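Local coordinates for protein putative branched-chain amino acid ABC transporter (Rhodospirillum rubrum ATCC 11170, PDB 3HUT) that probably captures branched-chain or related amino acids outside the cytoplasmic membrane and delivers them to an ABC transporter for uptake, at residues 80-85 with 102-107; 108-113 with 328-333. All blocks are in the same frame, centred on the assembly; numbering follows the deposited sequence.

In the fold
Interactions 1 and 2 lie side by side, their centres about 11 Å apart, and each has one segment on the connection that runs from strand 99-101 to strand 116-118. Tyr109 joins them by packing: its CE1 is 3.8 Å from Ser85 CB and its CD2 3.9 Å from Ala104 O. Arg118 is a second tie between them, with polar partners in both. As in relatives of the leucine-binding family, the loops of interaction 1 probably border the ligand cleft between the two lobes, whereas interaction 2 is structural packing that brings a C-terminal segment against the N-terminal lobe.

Interaction 1 (80-85 with 102-107); sequences FSSTVS and PTAAHP
Thr103 turns OG1 between its backbone N and carbonyl carbon (chi1 53°), facing Phe80, while Ser82 holds OG anti to its own carbonyl carbon (chi1 -76°), facing the backbone of His106. These two hydroxyls carry the contact in opposite roles. Thr103 OG1 donates to Phe80 O at 2.8 Å, approaching in the carbonyl plane on a lone pair. Ser82 OG instead accepts from His106 N at 3.0 Å, with an N-H...O angle of 157°. Serine suits this place because its short side chain brings an acceptor close to the loop backbone and still lets its CB pack on His106 CB at 3.5 Å. Two waters extend the polar seam. One donates to Phe80 O at 2.7 Å and more weakly to Thr103 O; the other lies 2.7 Å from Ser82 OG and accepts from Ala105 N. An alanine at Ser82 would probably leave His106 N without its acceptor and the second water without one of its partners, so that the loop would be held less firmly. Beside this seam, Ala104 offers only a methyl, and CB meets Ser85 CB at 3.8 Å, a fit that lets the loop lie close to the first turn of the helix. Ser81 is the N-cap of helix 82-95: its OG accepts from Val84 N and is also hydrogen-bonded to Asp55. The segments follow neighbouring parallel strands, 73-78 and 99-101, and helix 82-95 makes the beta-alpha-beta crossover between them. Phe80 stacks on Tyr20 and packs against Phe24, both of helix 18-37; Thr103 reaches Phe278 of helix 277-296, and Arg118 of strand 116-118 binds the carbonyls of Ala104 and His106.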
loop_
_atom_site.group_PDB
_atom_site.type_symbol
_atom_site.label_atom_id
_atom_site.label_comp_id
_atom_site.label_asym_id
_atom_site.label_seq_id
_atom_site.Cartn_x
_atom_site.Cartn_y
_atom_site.Cartn_z
ATOM N N PHE A 80 2.123 9.163 8.535
ATOM C CA PHE A 80 1.204 8.074 8.473
ATOM C C PHE A 80 -0.144 8.288 7.782
ATOM O O PHE A 80 -0.449 7.630 6.787
ATOM C CB PHE A 80 0.993 7.631 9.901
ATOM C CG PHE A 80 0.030 6.568 10.023
ATOM C CD1 PHE A 80 0.330 5.324 9.513
ATOM C CD2 PHE A 80 -1.219 6.813 10.569
ATOM C CE1 PHE A 80 -0.602 4.323 9.531
ATOM C CE2 PHE A 80 -2.164 5.821 10.594
ATOM C CZ PHE A 80 -1.859 4.569 10.072
ATOM N N SER A 81 -0.961 9.186 8.320
ATOM C CA SER A 81 -2.282 9.428 7.749
ATOM C C SER A 81 -2.267 10.386 6.572
ATOM O O SER A 81 -1.378 11.230 6.451
ATOM C CB SER A 81 -3.235 9.977 8.810
ATOM O OG SER A 81 -2.861 11.291 9.183
ATOM N N SER A 82 -3.268 10.257 5.709
ATOM C CA SER A 82 -3.381 11.134 4.557
ATOM C C SER A 82 -3.661 12.555 5.038
ATOM O O SER A 82 -3.049 13.512 4.563
ATOM C CB SER A 82 -4.510 10.654 3.637
ATOM O OG SER A 82 -4.102 9.510 2.901
ATOM N N THR A 83 -4.575 12.685 5.996
ATOM C CA THR A 83 -4.933 13.999 6.531
ATOM C C THR A 83 -3.736 14.777 7.061
ATOM O O THR A 83 -3.560 15.951 6.746
ATOM C CB THR A 83 -5.965 13.884 7.672
ATOM O OG1 THR A 83 -7.173 13.311 7.168
ATOM C CG2 THR A 83 -6.274 15.259 8.247
ATOM N N VAL A 84 -2.914 14.127 7.874
ATOM C CA VAL A 84 -1.754 14.792 8.438
ATOM C C VAL A 84 -0.684 15.010 7.373
ATOM O O VAL A 84 -0.017 16.045 7.356
ATOM C CB VAL A 84 -1.184 13.981 9.623
ATOM C CG1 VAL A 84 0.074 14.635 10.161
ATOM C CG2 VAL A 84 -2.236 13.896 10.723
ATOM N N SER A 85 -0.525 14.043 6.476
ATOM C CA SER A 85 0.466 14.180 5.417
ATOM C C SER A 85 0.126 15.376 4.541
ATOM O O SER A 85 1.009 16.104 4.095
ATOM C CB SER A 85 0.519 12.908 4.568
ATOM O OG SER A 85 0.989 11.815 5.341
ATOM N N PRO A 102 5.053 7.216 3.331
ATOM C CA PRO A 102 5.007 5.788 3.032
ATOM C C PRO A 102 3.598 5.225 2.894
ATOM O O PRO A 102 3.381 4.254 2.171
ATOM C CB PRO A 102 5.781 5.167 4.198
ATOM C CG PRO A 102 5.548 6.130 5.322
ATOM C CD PRO A 102 5.645 7.476 4.657
ATOM N N THR A 103 2.629 5.864 3.540
ATOM C CA THR A 103 1.267 5.344 3.528
ATOM C C THR A 103 0.097 6.279 3.180
ATOM O O THR A 103 -1.048 5.840 3.176
ATOM C CB THR A 103 0.976 4.697 4.882
ATOM O OG1 THR A 103 1.270 5.634 5.923
ATOM C CG2 THR A 103 1.845 3.466 5.080
ATOM N N ALA A 104 0.356 7.554 2.897
ATOM C CA ALA A 104 -0.742 8.458 2.538
ATOM C C ALA A 104 -1.314 8.003 1.188
ATOM O O ALA A 104 -0.777 8.333 0.137
ATOM C CB ALA A 104 -0.249 9.896 2.462
ATOM N N ALA A 105 -2.418 7.256 1.235
ATOM C CA ALA A 105 -3.043 6.704 0.034
ATOM C C ALA A 105 -4.214 7.464 -0.572
ATOM O O ALA A 105 -4.715 7.095 -1.634
ATOM C CB ALA A 105 -3.465 5.254 0.305
ATOM N N HIS A 106 -4.665 8.521 0.087
ATOM C CA HIS A 106 -5.800 9.279 -0.432
ATOM C C HIS A 106 -5.493 9.938 -1.778
ATOM O O HIS A 106 -4.457 10.571 -1.949
ATOM C CB HIS A 106 -6.230 10.343 0.576
ATOM C CG HIS A 106 -7.527 11.003 0.229
ATOM N ND1 HIS A 106 -7.661 11.863 -0.841
ATOM C CD2 HIS A 106 -8.760 10.889 0.778
ATOM C CE1 HIS A 106 -8.920 12.247 -0.938
ATOM N NE2 HIS A 106 -9.609 11.671 0.031
ATOM N N PRO A 107 -6.395 9.787 -2.758
ATOM C CA PRO A 107 -6.193 10.378 -4.084
ATOM C C PRO A 107 -5.723 11.833 -4.067
ATOM O O PRO A 107 -4.819 12.200 -4.808
ATOM C CB PRO A 107 -7.565 10.232 -4.730
ATOM C CG PRO A 107 -8.046 8.927 -4.171
ATOM C CD PRO A 107 -7.670 9.050 -2.699
HETATM O O HOH W 1 -2.723 6.288 6.115
HETATM O O HOH W 2 -4.213 6.936 3.631
#

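Interaction 2 (108-113 with 328-333); sequences DYIKIS and TRETTK
Ile110 and Arg329 run past each other in opposite directions, so that the guanidinium lies by the isoleucine backbone and the tip of the isoleucine by the arginine backbone. Arg329 grips Ile110 O end-on with both terminal nitrogens, NH1 and NH2 each 3.0 Å from that one oxygen, which sits near the guanidinium plane. The bonds are moderately bent, at 145° and 144°, as expected when two N-H groups converge on a single acceptor. A bend at chi3 (-68°) turns NE back toward the side where the guanidinium meets loop 108-113. Ser113 O lies over one guanidinium face, 3.2 Å from CZ, where its angle to the N-H groups is poor, and Ile110 CG1 lies 3.6 Å from NH1. At the other end Ile110 CD1 rests 3.5 Å from Arg329 O. Isoleucine suits this buried site because its apolar branches fill the space between the Arg329 chain, Glu330 and Arg118; CG2 is in van der Waals contact with Glu330 OE1, the two side chains crossing obliquely. Glu330 OE2 forms a salt bridge with Arg118 and also accepts from Thr331 N, while an ST turn at Thr328 shapes the backbone here. Gln116 O shares Arg329 NH1. The contact thus sets the loop leading into strand 116-118, at the margin of the five-stranded parallel sheet, against the turn that leads into strand 331-341, which pairs with strand 322-324.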
loop_
_atom_site.group_PDB
_atom_site.type_symbol
_atom_site.label_atom_id
_atom_site.label_comp_id
_atom_site.label_asym_id
_atom_site.label_seq_id
_atom_site.Cartn_x
_atom_site.Cartn_y
_atom_site.Cartn_z
ATOM N N ASP A 108 -6.333 12.651 -3.215
ATOM C CA ASP A 108 -6.001 14.077 -3.136
ATOM C C ASP A 108 -4.616 14.445 -2.623
ATOM O O ASP A 108 -4.130 15.543 -2.892
ATOM C CB ASP A 108 -7.041 14.820 -2.294
ATOM C CG ASP A 108 -8.422 14.786 -2.913
ATOM O OD1 ASP A 108 -8.539 14.411 -4.098
ATOM O OD2 ASP A 108 -9.391 15.142 -2.217
ATOM N N TYR A 109 -3.976 13.549 -1.883
ATOM C CA TYR A 109 -2.652 13.847 -1.360
ATOM C C TYR A 109 -1.625 14.128 -2.462
ATOM O O TYR A 109 -0.834 15.073 -2.366
ATOM C CB TYR A 109 -2.162 12.687 -0.492
ATOM C CG TYR A 109 -0.677 12.726 -0.240
ATOM C CD1 TYR A 109 -0.126 13.609 0.689
ATOM C CD2 TYR A 109 0.184 11.901 -0.957
ATOM C CE1 TYR A 109 1.258 13.664 0.896
ATOM C CE2 TYR A 109 1.561 11.952 -0.763
ATOM C CZ TYR A 109 2.090 12.834 0.162
ATOM O OH TYR A 109 3.454 12.886 0.334
ATOM N N ILE A 110 -1.642 13.311 -3.510
ATOM C CA ILE A 110 -0.699 13.469 -4.616
ATOM C C ILE A 110 -0.964 14.753 -5.422
ATOM O O ILE A 110 -0.070 15.262 -6.103
ATOM C CB ILE A 110 -0.759 12.233 -5.570
ATOM C CG1 ILE A 110 0.552 12.091 -6.345
ATOM C CG2 ILE A 110 -1.928 12.362 -6.534
ATOM C CD1 ILE A 110 1.698 11.547 -5.506
ATOM N N LYS A 111 -2.180 15.285 -5.321
ATOM C CA LYS A 111 -2.559 16.493 -6.056
ATOM C C LYS A 111 -2.178 17.818 -5.391
ATOM O O LYS A 111 -2.328 18.880 -5.992
ATOM C CB LYS A 111 -4.069 16.492 -6.316
ATOM C CG LYS A 111 -4.551 15.440 -7.313
ATOM C CD LYS A 111 -6.068 15.530 -7.492
ATOM C CE LYS A 111 -6.577 14.609 -8.593
ATOM N NZ LYS A 111 -6.422 13.163 -8.270
ATOM N N ILE A 112 -1.696 17.760 -4.154
ATOM C CA ILE A 112 -1.317 18.970 -3.430
ATOM C C ILE A 112 -0.352 19.855 -4.211
ATOM O O ILE A 112 -0.588 21.054 -4.365
ATOM C CB ILE A 112 -0.681 18.624 -2.074
ATOM C CG1 ILE A 112 -1.740 18.014 -1.157
ATOM C CG2 ILE A 112 -0.080 19.868 -1.442
ATOM C CD1 ILE A 112 -1.165 17.316 0.062
ATOM N N SER A 113 0.731 19.260 -4.698
ATOM C CA SER A 113 1.740 20.000 -5.449
ATOM C C SER A 113 2.720 19.017 -6.085
ATOM O O SER A 113 2.630 17.811 -5.862
ATOM C CB SER A 113 2.501 20.946 -4.514
ATOM O OG SER A 113 3.453 20.235 -3.739
ATOM N N THR A 328 2.062 12.483 -13.467
ATOM C CA THR A 328 1.308 12.710 -12.232
ATOM C C THR A 328 2.008 12.397 -10.909
ATOM O O THR A 328 1.559 12.856 -9.851
ATOM C CB THR A 328 0.031 11.880 -12.229
ATOM O OG1 THR A 328 0.387 10.493 -12.210
ATOM C CG2 THR A 328 -0.812 12.173 -13.466
ATOM N N ARG A 329 3.086 11.616 -10.969
ATOM C CA ARG A 329 3.826 11.194 -9.779
ATOM C C ARG A 329 3.055 10.104 -9.031
ATOM O O ARG A 329 3.457 9.693 -7.951
ATOM C CB ARG A 329 4.078 12.371 -8.830
ATOM C CG ARG A 329 5.136 13.356 -9.314
ATOM C CD ARG A 329 5.079 14.669 -8.528
ATOM N NE ARG A 329 3.853 15.411 -8.813
ATOM C CZ ARG A 329 2.805 15.488 -7.998
ATOM N NH1 ARG A 329 2.820 14.872 -6.817
ATOM N NH2 ARG A 329 1.730 16.167 -8.369
ATOM N N GLU A 330 1.944 9.646 -9.601
ATOM C CA GLU A 330 1.145 8.605 -8.954
ATOM C C GLU A 330 1.925 7.291 -8.927
ATOM O O GLU A 330 2.640 6.957 -9.875
ATOM C CB GLU A 330 -0.187 8.413 -9.687
ATOM C CG GLU A 330 -1.153 7.505 -8.948
ATOM C CD GLU A 330 -1.422 7.980 -7.531
ATOM O OE1 GLU A 330 -2.125 8.999 -7.361
ATOM O OE2 GLU A 330 -0.918 7.334 -6.588
ATOM N N THR A 331 1.775 6.542 -7.840
ATOM C CA THR A 331 2.486 5.282 -7.666
ATOM C C THR A 331 1.772 4.062 -8.238
ATOM O O THR A 331 0.584 3.867 -8.011
ATOM C CB THR A 331 2.756 5.018 -6.164
ATOM O OG1 THR A 331 3.401 6.159 -5.590
ATOM C CG2 THR A 331 3.658 3.802 -5.979
ATOM N N THR A 332 2.508 3.254 -8.994
ATOM C CA THR A 332 1.974 2.017 -9.552
ATOM C C THR A 332 2.972 0.937 -9.155
ATOM O O THR A 332 4.158 1.218 -8.965
ATOM C CB THR A 332 1.830 2.063 -11.094
ATOM O OG1 THR A 332 3.094 2.361 -11.693
ATOM C CG2 THR A 332 0.797 3.116 -11.505
ATOM N N LYS A 333 2.498 -0.293 -9.012
ATOM C CA LYS A 333 3.365 -1.388 -8.605
ATOM C C LYS A 333 3.020 -2.696 -9.289
ATOM O O LYS A 333 1.896 -2.890 -9.735
ATOM C CB LYS A 333 3.249 -1.609 -7.097
ATOM C CG LYS A 333 3.645 -0.438 -6.230
ATOM C CD LYS A 333 3.520 -0.825 -4.765
ATOM C CE LYS A 333 4.266 0.153 -3.873
ATOM N NZ LYS A 333 4.157 -0.245 -2.458
#